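Local coordinates for glucosamine-6-phosphate deaminase (Thermotoga maritima, PDB 1J5X), which belongs to the SIS-domain family and folds into an alpha/beta structure with two parallel beta sheets surrounded by helices, at residues A[171-176]-A[184-189]; A[190-195]-A[298-303]; A[216-221]-A[248-253]. All blocks are in the same frame, centred on the assembly; numbering follows the deposited sequence.

Interaction 1: A[171-176]-A[184-189]; sequences LMFLAD and ERFSEL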
loop_
_atom_site.group_PDB
_atom_site.type_symbol
_atom_site.label_atom_id
_atom_site.label_comp_id
_atom_site.label_asym_id
_atom_site.label_seq_id
_atom_site.Cartn_x
_atom_site.Cartn_y
_atom_site.Cartn_z
ATOM N N LEU A 171 -0.732 10.816 4.711
ATOM C CA LEU A 171 0.208 11.539 3.885
ATOM C C LEU A 171 -0.518 12.069 2.639
ATOM O O LEU A 171 -0.133 13.108 2.198
ATOM C CB LEU A 171 1.413 10.659 3.480
ATOM C CG LEU A 171 2.215 10.113 4.676
ATOM C CD1 LEU A 171 3.406 9.264 4.176
ATOM C CD2 LEU A 171 2.654 11.252 5.524
HETATM N N MSE A 172 -1.515 11.356 2.103
HETATM C CA MSE A 172 -2.234 11.915 0.917
HETATM C C MSE A 172 -2.930 13.197 1.387
HETATM O O MSE A 172 -2.878 14.259 0.745
HETATM C CB MSE A 172 -3.250 10.919 0.425
HETATM C CG MSE A 172 -2.579 9.734 -0.210
HETATM SE SE MSE A 172 -3.893 8.439 -0.859
HETATM C CE MSE A 172 -4.444 9.342 -2.513
ATOM N N PHE A 173 -3.616 13.096 2.522
ATOM C CA PHE A 173 -4.325 14.266 3.082
ATOM C C PHE A 173 -3.373 15.422 3.333
ATOM O O PHE A 173 -3.649 16.593 2.982
ATOM C CB PHE A 173 -5.097 13.799 4.351
ATOM C CG PHE A 173 -5.917 14.880 5.031
ATOM C CD1 PHE A 173 -5.314 15.800 5.869
ATOM C CD2 PHE A 173 -7.278 14.935 4.849
ATOM C CE1 PHE A 173 -6.056 16.777 6.539
ATOM C CE2 PHE A 173 -8.052 15.935 5.535
ATOM C CZ PHE A 173 -7.428 16.831 6.362
ATOM N N LEU A 174 -2.235 15.132 3.932
ATOM C CA LEU A 174 -1.211 16.155 4.177
ATOM C C LEU A 174 -0.717 16.836 2.863
ATOM O O LEU A 174 -0.492 18.077 2.784
ATOM C CB LEU A 174 -0.020 15.497 4.888
ATOM C CG LEU A 174 1.192 16.363 5.257
ATOM C CD1 LEU A 174 2.104 15.698 6.251
ATOM C CD2 LEU A 174 1.987 16.555 4.059
ATOM N N ALA A 175 -0.512 16.033 1.831
ATOM C CA ALA A 175 -0.054 16.636 0.570
ATOM C C ALA A 175 -1.101 17.616 0.027
ATOM O O ALA A 175 -0.747 18.732 -0.427
ATOM C CB ALA A 175 0.167 15.549 -0.489
ATOM N N ASP A 176 -2.364 17.203 0.055
ATOM C CA ASP A 176 -3.382 18.092 -0.473
ATOM C C ASP A 176 -3.476 19.356 0.389
ATOM O O ASP A 176 -3.672 20.463 -0.130
ATOM C CB ASP A 176 -4.717 17.406 -0.547
ATOM C CG ASP A 176 -4.813 16.455 -1.741
ATOM O OD1 ASP A 176 -4.419 16.879 -2.875
ATOM O OD2 ASP A 176 -5.280 15.310 -1.573
ATOM N N GLU A 184 -12.163 17.578 1.203
ATOM C CA GLU A 184 -13.442 17.029 1.602
ATOM C C GLU A 184 -13.734 15.596 1.154
ATOM O O GLU A 184 -14.417 14.890 1.884
ATOM C CB GLU A 184 -14.625 17.956 1.209
ATOM C CG GLU A 184 -14.915 18.010 -0.245
ATOM C CD GLU A 184 -16.101 18.970 -0.550
ATOM O OE1 GLU A 184 -16.440 19.778 0.340
ATOM O OE2 GLU A 184 -16.649 18.882 -1.668
ATOM N N ARG A 185 -13.236 15.137 -0.005
ATOM C CA ARG A 185 -13.524 13.786 -0.396
ATOM C C ARG A 185 -12.911 12.689 0.505
ATOM O O ARG A 185 -13.386 11.562 0.497
ATOM C CB ARG A 185 -13.111 13.513 -1.837
ATOM C CG ARG A 185 -14.213 14.007 -2.813
ATOM C CD ARG A 185 -15.099 12.797 -3.258
ATOM N NE ARG A 185 -14.708 12.404 -4.581
ATOM C CZ ARG A 185 -15.019 11.297 -5.241
ATOM N NH1 ARG A 185 -15.767 10.310 -4.756
ATOM N NH2 ARG A 185 -14.579 11.227 -6.469
ATOM N N PHE A 186 -11.908 13.036 1.277
ATOM C CA PHE A 186 -11.310 11.994 2.163
ATOM C C PHE A 186 -12.349 11.640 3.263
ATOM O O PHE A 186 -12.449 10.493 3.654
ATOM C CB PHE A 186 -10.011 12.524 2.781
ATOM C CG PHE A 186 -8.848 12.543 1.829
ATOM C CD1 PHE A 186 -8.226 11.347 1.387
ATOM C CD2 PHE A 186 -8.323 13.773 1.381
ATOM C CE1 PHE A 186 -7.102 11.369 0.528
ATOM C CE2 PHE A 186 -7.221 13.810 0.537
ATOM C CZ PHE A 186 -6.589 12.630 0.094
ATOM N N SER A 187 -13.142 12.621 3.734
ATOM C CA SER A 187 -14.197 12.298 4.747
ATOM C C SER A 187 -15.190 11.345 4.144
ATOM O O SER A 187 -15.654 10.413 4.784
ATOM C CB SER A 187 -15.004 13.543 5.187
ATOM O OG SER A 187 -14.117 14.466 5.737
ATOM N N GLU A 188 -15.542 11.604 2.886
ATOM C CA GLU A 188 -16.492 10.734 2.234
ATOM C C GLU A 188 -15.908 9.327 2.087
ATOM O O GLU A 188 -16.601 8.344 2.363
ATOM C CB GLU A 188 -16.842 11.317 0.858
ATOM C CG GLU A 188 -17.667 10.354 -0.042
ATOM C CD GLU A 188 -17.468 10.673 -1.547
ATOM O OE1 GLU A 188 -17.535 11.877 -1.949
ATOM O OE2 GLU A 188 -17.225 9.721 -2.317
ATOM N N LEU A 189 -14.656 9.209 1.644
ATOM C CA LEU A 189 -14.105 7.851 1.467
ATOM C C LEU A 189 -13.946 7.134 2.804
ATOM O O LEU A 189 -14.215 5.951 2.900
ATOM C CB LEU A 189 -12.767 7.912 0.733
ATOM C CG LEU A 189 -12.951 8.460 -0.695
ATOM C CD1 LEU A 189 -11.624 8.859 -1.312
ATOM C CD2 LEU A 189 -13.530 7.342 -1.493
#

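Interaction 2: A[190-195]-A[298-303]; sequences VGYSPE and DIPVSN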
loop_
_atom_site.group_PDB
_atom_site.type_symbol
_atom_site.label_atom_id
_atom_site.label_comp_id
_atom_site.label_asym_id
_atom_site.label_seq_id
_atom_site.Cartn_x
_atom_site.Cartn_y
_atom_site.Cartn_z
ATOM N N VAL A 190 -13.480 7.865 3.806
ATOM C CA VAL A 190 -13.395 7.245 5.140
ATOM C C VAL A 190 -14.775 6.744 5.603
ATOM O O VAL A 190 -14.920 5.632 6.160
ATOM C CB VAL A 190 -12.832 8.282 6.113
ATOM C CG1 VAL A 190 -13.060 7.807 7.591
ATOM C CG2 VAL A 190 -11.327 8.502 5.823
ATOM N N GLY A 191 -15.811 7.546 5.350
ATOM C CA GLY A 191 -17.163 7.173 5.771
ATOM C C GLY A 191 -17.688 5.958 5.082
ATOM O O GLY A 191 -18.560 5.241 5.620
ATOM N N TYR A 192 -17.156 5.728 3.863
ATOM C CA TYR A 192 -17.524 4.609 3.016
ATOM C C TYR A 192 -16.810 3.280 3.359
ATOM O O TYR A 192 -17.203 2.204 2.874
ATOM C CB TYR A 192 -17.213 4.940 1.500
ATOM C CG TYR A 192 -17.610 3.811 0.541
ATOM C CD1 TYR A 192 -18.917 3.307 0.531
ATOM C CD2 TYR A 192 -16.685 3.256 -0.366
ATOM C CE1 TYR A 192 -19.310 2.283 -0.337
ATOM C CE2 TYR A 192 -17.074 2.244 -1.250
ATOM C CZ TYR A 192 -18.377 1.751 -1.239
ATOM O OH TYR A 192 -18.749 0.729 -2.120
ATOM N N SER A 193 -15.774 3.355 4.180
ATOM C CA SER A 193 -14.956 2.151 4.451
ATOM C C SER A 193 -15.706 0.934 5.032
ATOM O O SER A 193 -15.465 -0.207 4.596
ATOM C CB SER A 193 -13.699 2.534 5.280
ATOM O OG SER A 193 -14.015 2.809 6.631
ATOM N N PRO A 194 -16.682 1.149 5.947
ATOM C CA PRO A 194 -17.366 -0.053 6.466
ATOM C C PRO A 194 -18.117 -0.814 5.380
ATOM O O PRO A 194 -18.004 -2.042 5.234
ATOM C CB PRO A 194 -18.308 0.522 7.546
ATOM C CG PRO A 194 -17.540 1.777 8.062
ATOM C CD PRO A 194 -16.888 2.350 6.813
ATOM N N GLU A 195 -18.910 -0.088 4.580
ATOM C CA GLU A 195 -19.647 -0.739 3.508
ATOM C C GLU A 195 -18.658 -1.339 2.493
ATOM O O GLU A 195 -18.849 -2.443 1.982
ATOM C CB GLU A 195 -20.575 0.281 2.805
ATOM C CG GLU A 195 -21.232 -0.234 1.515
ATOM C CD GLU A 195 -22.320 0.709 0.965
ATOM O OE1 GLU A 195 -22.396 1.881 1.402
ATOM O OE2 GLU A 195 -23.077 0.268 0.080
ATOM N N ASP A 298 -16.790 -5.085 -9.687
ATOM C CA ASP A 298 -17.324 -5.996 -8.693
ATOM C C ASP A 298 -17.381 -5.472 -7.278
ATOM O O ASP A 298 -18.241 -5.874 -6.492
ATOM C CB ASP A 298 -16.503 -7.300 -8.723
ATOM C CG ASP A 298 -16.482 -7.921 -10.092
ATOM O OD1 ASP A 298 -15.578 -7.616 -10.916
ATOM O OD2 ASP A 298 -17.423 -8.716 -10.351
ATOM N N ILE A 299 -16.428 -4.620 -6.910
ATOM C CA ILE A 299 -16.392 -4.015 -5.584
ATOM C C ILE A 299 -16.286 -2.501 -5.850
ATOM O O ILE A 299 -15.203 -1.936 -6.096
ATOM C CB ILE A 299 -15.149 -4.474 -4.774
ATOM C CG1 ILE A 299 -15.155 -6.001 -4.554
ATOM C CG2 ILE A 299 -15.146 -3.822 -3.412
ATOM C CD1 ILE A 299 -13.804 -6.469 -3.789
ATOM N N PRO A 300 -17.420 -1.787 -5.771
ATOM C CA PRO A 300 -17.437 -0.358 -6.025
ATOM C C PRO A 300 -16.699 0.465 -5.015
ATOM O O PRO A 300 -16.782 0.202 -3.823
ATOM C CB PRO A 300 -18.942 0.001 -5.998
ATOM C CG PRO A 300 -19.634 -1.347 -6.058
ATOM C CD PRO A 300 -18.715 -2.230 -5.253
ATOM N N VAL A 301 -15.982 1.462 -5.537
ATOM C CA VAL A 301 -15.287 2.461 -4.739
ATOM C C VAL A 301 -14.832 3.498 -5.758
ATOM O O VAL A 301 -14.628 3.130 -6.931
ATOM C CB VAL A 301 -14.097 1.882 -3.974
ATOM C CG1 VAL A 301 -13.026 1.324 -4.985
ATOM C CG2 VAL A 301 -13.514 2.983 -3.076
ATOM N N SER A 302 -14.678 4.764 -5.343
ATOM C CA SER A 302 -14.269 5.824 -6.285
ATOM C C SER A 302 -13.058 5.427 -7.128
ATOM O O SER A 302 -12.109 4.850 -6.605
ATOM C CB SER A 302 -13.917 7.092 -5.517
ATOM O OG SER A 302 -13.242 8.053 -6.317
ATOM N N ASN A 303 -13.060 5.813 -8.399
ATOM C CA ASN A 303 -11.920 5.505 -9.271
ATOM C C ASN A 303 -10.917 6.649 -9.290
ATOM O O ASN A 303 -9.949 6.660 -10.080
ATOM C CB ASN A 303 -12.383 5.169 -10.689
ATOM C CG ASN A 303 -13.230 3.912 -10.719
ATOM O OD1 ASN A 303 -12.987 2.982 -9.939
ATOM N ND2 ASN A 303 -14.217 3.865 -11.612
#

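Interaction 3: A[216-221]-A[248-253]; sequences VFLGMS and LEYRHG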
loop_
_atom_site.group_PDB
_atom_site.type_symbol
_atom_site.label_atom_id
_atom_site.label_comp_id
_atom_site.label_asym_id
_atom_site.label_seq_id
_atom_site.Cartn_x
_atom_site.Cartn_y
_atom_site.Cartn_z
ATOM N N VAL A 216 -2.858 -12.184 -9.498
ATOM C CA VAL A 216 -2.254 -11.105 -10.294
ATOM C C VAL A 216 -2.991 -9.825 -9.880
ATOM O O VAL A 216 -4.234 -9.840 -9.819
ATOM C CB VAL A 216 -2.477 -11.398 -11.779
ATOM C CG1 VAL A 216 -2.020 -10.232 -12.669
ATOM C CG2 VAL A 216 -1.738 -12.718 -12.173
ATOM N N PHE A 217 -2.247 -8.767 -9.543
ATOM C CA PHE A 217 -2.821 -7.480 -9.125
ATOM C C PHE A 217 -2.434 -6.420 -10.148
ATOM O O PHE A 217 -1.252 -6.167 -10.385
ATOM C CB PHE A 217 -2.316 -7.202 -7.716
ATOM C CG PHE A 217 -2.799 -8.240 -6.732
ATOM C CD1 PHE A 217 -4.070 -8.116 -6.203
ATOM C CD2 PHE A 217 -2.008 -9.352 -6.378
ATOM C CE1 PHE A 217 -4.597 -9.063 -5.299
ATOM C CE2 PHE A 217 -2.511 -10.333 -5.481
ATOM C CZ PHE A 217 -3.802 -10.180 -4.935
ATOM N N LEU A 218 -3.438 -5.796 -10.782
ATOM C CA LEU A 218 -3.168 -4.837 -11.844
ATOM C C LEU A 218 -3.651 -3.451 -11.482
ATOM O O LEU A 218 -4.747 -3.322 -10.958
ATOM C CB LEU A 218 -3.890 -5.291 -13.128
ATOM C CG LEU A 218 -3.585 -6.677 -13.726
ATOM C CD1 LEU A 218 -4.291 -6.792 -15.138
ATOM C CD2 LEU A 218 -2.029 -6.788 -13.937
ATOM N N GLY A 219 -2.842 -2.439 -11.744
ATOM C CA GLY A 219 -3.294 -1.062 -11.473
ATOM C C GLY A 219 -2.242 -0.096 -11.985
ATOM O O GLY A 219 -1.063 -0.460 -12.073
HETATM N N MSE A 220 -2.645 1.131 -12.333
HETATM C CA MSE A 220 -1.680 2.120 -12.790
HETATM C C MSE A 220 -1.321 3.154 -11.732
HETATM O O MSE A 220 -2.152 3.489 -10.878
HETATM C CB MSE A 220 -2.244 2.923 -13.999
HETATM C CG MSE A 220 -2.480 1.997 -15.189
HETATM SE SE MSE A 220 -3.158 3.247 -16.622
HETATM C CE MSE A 220 -2.862 2.077 -18.248
ATOM N N SER A 221 -0.094 3.674 -11.857
ATOM C CA SER A 221 0.407 4.741 -11.009
ATOM C C SER A 221 0.188 4.438 -9.537
ATOM O O SER A 221 0.695 3.427 -9.081
ATOM C CB SER A 221 -0.292 6.056 -11.403
ATOM O OG SER A 221 -0.128 6.257 -12.792
ATOM N N LEU A 248 -2.067 -2.339 -18.303
ATOM C CA LEU A 248 -1.917 -2.762 -19.690
ATOM C C LEU A 248 -0.596 -3.493 -19.922
ATOM O O LEU A 248 -0.424 -4.110 -20.984
ATOM C CB LEU A 248 -2.014 -1.537 -20.618
ATOM C CG LEU A 248 -3.348 -0.815 -20.458
ATOM C CD1 LEU A 248 -3.403 0.363 -21.341
ATOM C CD2 LEU A 248 -4.498 -1.813 -20.710
ATOM N N GLU A 249 0.322 -3.461 -18.937
ATOM C CA GLU A 249 1.624 -4.134 -19.133
ATOM C C GLU A 249 1.417 -5.616 -19.149
ATOM O O GLU A 249 2.253 -6.343 -19.685
ATOM C CB GLU A 249 2.589 -3.842 -17.971
ATOM C CG GLU A 249 3.158 -2.430 -18.085
ATOM C CD GLU A 249 4.128 -2.301 -19.287
ATOM O OE1 GLU A 249 5.269 -2.847 -19.243
ATOM O OE2 GLU A 249 3.760 -1.685 -20.280
ATOM N N TYR A 250 0.318 -6.050 -18.528
ATOM C CA TYR A 250 0.061 -7.468 -18.390
ATOM C C TYR A 250 -0.005 -8.215 -19.735
ATOM O O TYR A 250 0.318 -9.398 -19.789
ATOM C CB TYR A 250 -1.211 -7.707 -17.537
ATOM C CG TYR A 250 -1.279 -9.152 -17.031
ATOM C CD1 TYR A 250 -0.303 -9.650 -16.152
ATOM C CD2 TYR A 250 -2.293 -10.020 -17.466
ATOM C CE1 TYR A 250 -0.326 -10.938 -15.719
ATOM C CE2 TYR A 250 -2.328 -11.346 -17.044
ATOM C CZ TYR A 250 -1.345 -11.804 -16.167
ATOM O OH TYR A 250 -1.336 -13.086 -15.708
ATOM N N ARG A 251 -0.347 -7.539 -20.821
ATOM C CA ARG A 251 -0.403 -8.225 -22.095
ATOM C C ARG A 251 0.970 -8.473 -22.675
ATOM O O ARG A 251 1.113 -9.348 -23.548
ATOM C CB ARG A 251 -1.117 -7.391 -23.163
ATOM C CG ARG A 251 -2.665 -7.278 -22.941
ATOM C CD ARG A 251 -3.263 -6.709 -24.243
ATOM N NE ARG A 251 -4.729 -6.674 -24.173
ATOM C CZ ARG A 251 -5.438 -5.600 -23.803
ATOM N NH1 ARG A 251 -4.831 -4.449 -23.462
ATOM N NH2 ARG A 251 -6.772 -5.679 -23.776
ATOM N N HIS A 252 1.963 -7.692 -22.212
ATOM C CA HIS A 252 3.254 -7.747 -22.844
ATOM C C HIS A 252 4.158 -8.787 -22.301
ATOM O O HIS A 252 5.296 -8.524 -21.886
ATOM C CB HIS A 252 3.912 -6.345 -22.811
ATOM C CG HIS A 252 3.062 -5.275 -23.386
ATOM N ND1 HIS A 252 3.230 -4.791 -24.664
ATOM C CD2 HIS A 252 2.015 -4.592 -22.859
ATOM C CE1 HIS A 252 2.339 -3.850 -24.897
ATOM N NE2 HIS A 252 1.586 -3.710 -23.816
ATOM N N GLY A 253 3.621 -9.993 -22.240
ATOM C CA GLY A 253 4.406 -11.100 -21.746
ATOM C C GLY A 253 3.894 -11.860 -20.572
ATOM O O GLY A 253 3.719 -13.100 -20.653
#

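Interaction 1: A[171-176]-A[184-189]
Phe173 and Phe186 bring their CA atoms to 7.4 Å, the nearest CA pair between two nearly antiparallel helical segments whose axes pass 11.0 Å apart at 160°. That spacing is wide, and one side chain spans most of it: Phe186 gives up 113 of the 195 Å² buried here. Its CG lies anti to its own carbonyl carbon (chi1 -76°), which carries the ring across to helix 162-179, where three residues meet different parts of it. Phe173 contributes backbone-near atoms and ring together. Its CB sits over one face of the Phe186 ring, and its CD2 lies 3.8 Å from Phe186 CD2. The two rings meet obliquely, with centroids 5.9 Å apart and planes at 59°. One turn away from Asp176, selenomethionine Met172 touches the far end of the same ring, CB to Phe186 CZ being 3.8 Å; it is CB, not the selenium end of the chain with its bend at chi3, that makes the contact. Asp176 takes the edge. Its OD2 lies in the Phe186 ring plane, 3.2 Å from Phe186 CE2, and is not there for want of a polar partner, since it is hydrogen-bonded to Tyr73 OH of helix 62-78 while OD1 is bonded to Asn181 ND2. Helix 27-35 adds cover, with Val35 against Phe173 and Phe31 against Phe186. The contact therefore joins two consecutive helices of this SIS-family protein through the buried side chain of Phe186, with no hydrogen bond between the segments 171-176 and 184-189. An oxygen in the plane of a ring faces its weakly positive C-H rim, so the placement of Asp176 is probably mildly favourable electrostatically, with Tyr73 and Asn181 fixing the carboxylate from outside the pair.

Interaction 2: A[190-195]-A[298-303]
Tyr192 carries this contact from the helical side, reaching Pro300 and Val301 in an irregular part of the chain; its CA lies 8.4 Å from that of Val301, the shortest CA separation between the segments. The polar part is a single hydrogen bond: Tyr192 OH donates to Pro300 O at 2.7 Å. The hydroxyl does not come in along a carbonyl lone pair. It stands above the carbonyl plane, 49° out of it, with a C=O...donor angle of 129°. Seen from the tyrosine, Pro300 O is at the ring edge and close to the ring plane, 3.3 Å from Tyr192 CE2, so the oxygen lies beside the ring's C-H rim as well as the hydroxyl. CG anti to the backbone N (chi1 -179°) turns the phenol toward the loop. The apolar part centres on Tyr192 CE2, which meets Val301 obliquely. This atom packs 3.9 Å from Val301 CA and 4.1 Å from Val301 CB, and the two side chains run across each other at about a right angle. Of the valine branches, CG2 is the one that comes within van der Waals range of the ring. Pro300 adds a marginal touch, its CB 4.0 Å from Tyr192 OH. Helix 184-205 is kinked just beyond Tyr192, where Pro194 and Glu195 lack the usual backbone bond to the preceding turn. Phe196 of this helix, one turn after Tyr192, packs on Ile299 and Val301. Val301 also touches Val293, and Ile299 bonds through its backbone to Glu292, so the loop lies between helix 184-205 and the edge strand 289-293.

Interaction 3: A[216-221]-A[248-253]
Val216 and Leu218 project from one side of their strand toward Tyr250, and this buried half holds the close packing. Val216 CG1 lies over a face of the tyrosine ring, 4.0 Å from its centroid and 28° off the ring normal, a CH-pi contact; its nearest ring atom, Tyr250 CE1, is 3.6 Å away. The other branch, Val216 CG2, comes within 3.6 Å of Tyr250 OH. Leu218 meets the base of the same side chain, CD2 to Tyr250 CB at 3.8 Å, and crosses it at about a right angle. With CG anti to the backbone N (chi1 -163°), the Tyr250 side chain runs back along the strand. Strand 214-218 is an inner strand of a four-stranded parallel sheet, paired with strands 241-245 and 262-267, and the short 3-10 turn 249-251 packs on one face of that sheet beside helix 273-285, whose Leu283 also touches Tyr250. Beyond the strand a single methyl group makes the contact, on a partly exposed side. There Met220, a selenomethionine with an extended chain, sends only CE to Leu248, 3.6 Å from CD1. Leu248, itself partly exposed, directs its CB away from the strand segment.

Overall arrangement
From the N terminus, interaction 1 comes first: it closes the seven residues between its segments on helices 162-179 and 184-205, a short-range contact of consecutive helices. Helix 184-205 then continues into interaction 2, whose partner lies across 102 intervening residues, after strand 289-293. Interactions 1 and 2 follow in series and touch, Leu189 packing on Ser302. Inside the loop of interaction 2 nests interaction 3, which closes a 26-residue excursion through helix 222-238 and strand 241-245; its centre is about 23 Å from that of interaction 2, and no pair of loops crosses. Helix 184-205 connects helix 162-179 with the loop after the edge strand 289-293, while interaction 3 packs the loop after strand 241-245 against inner strand 214-218.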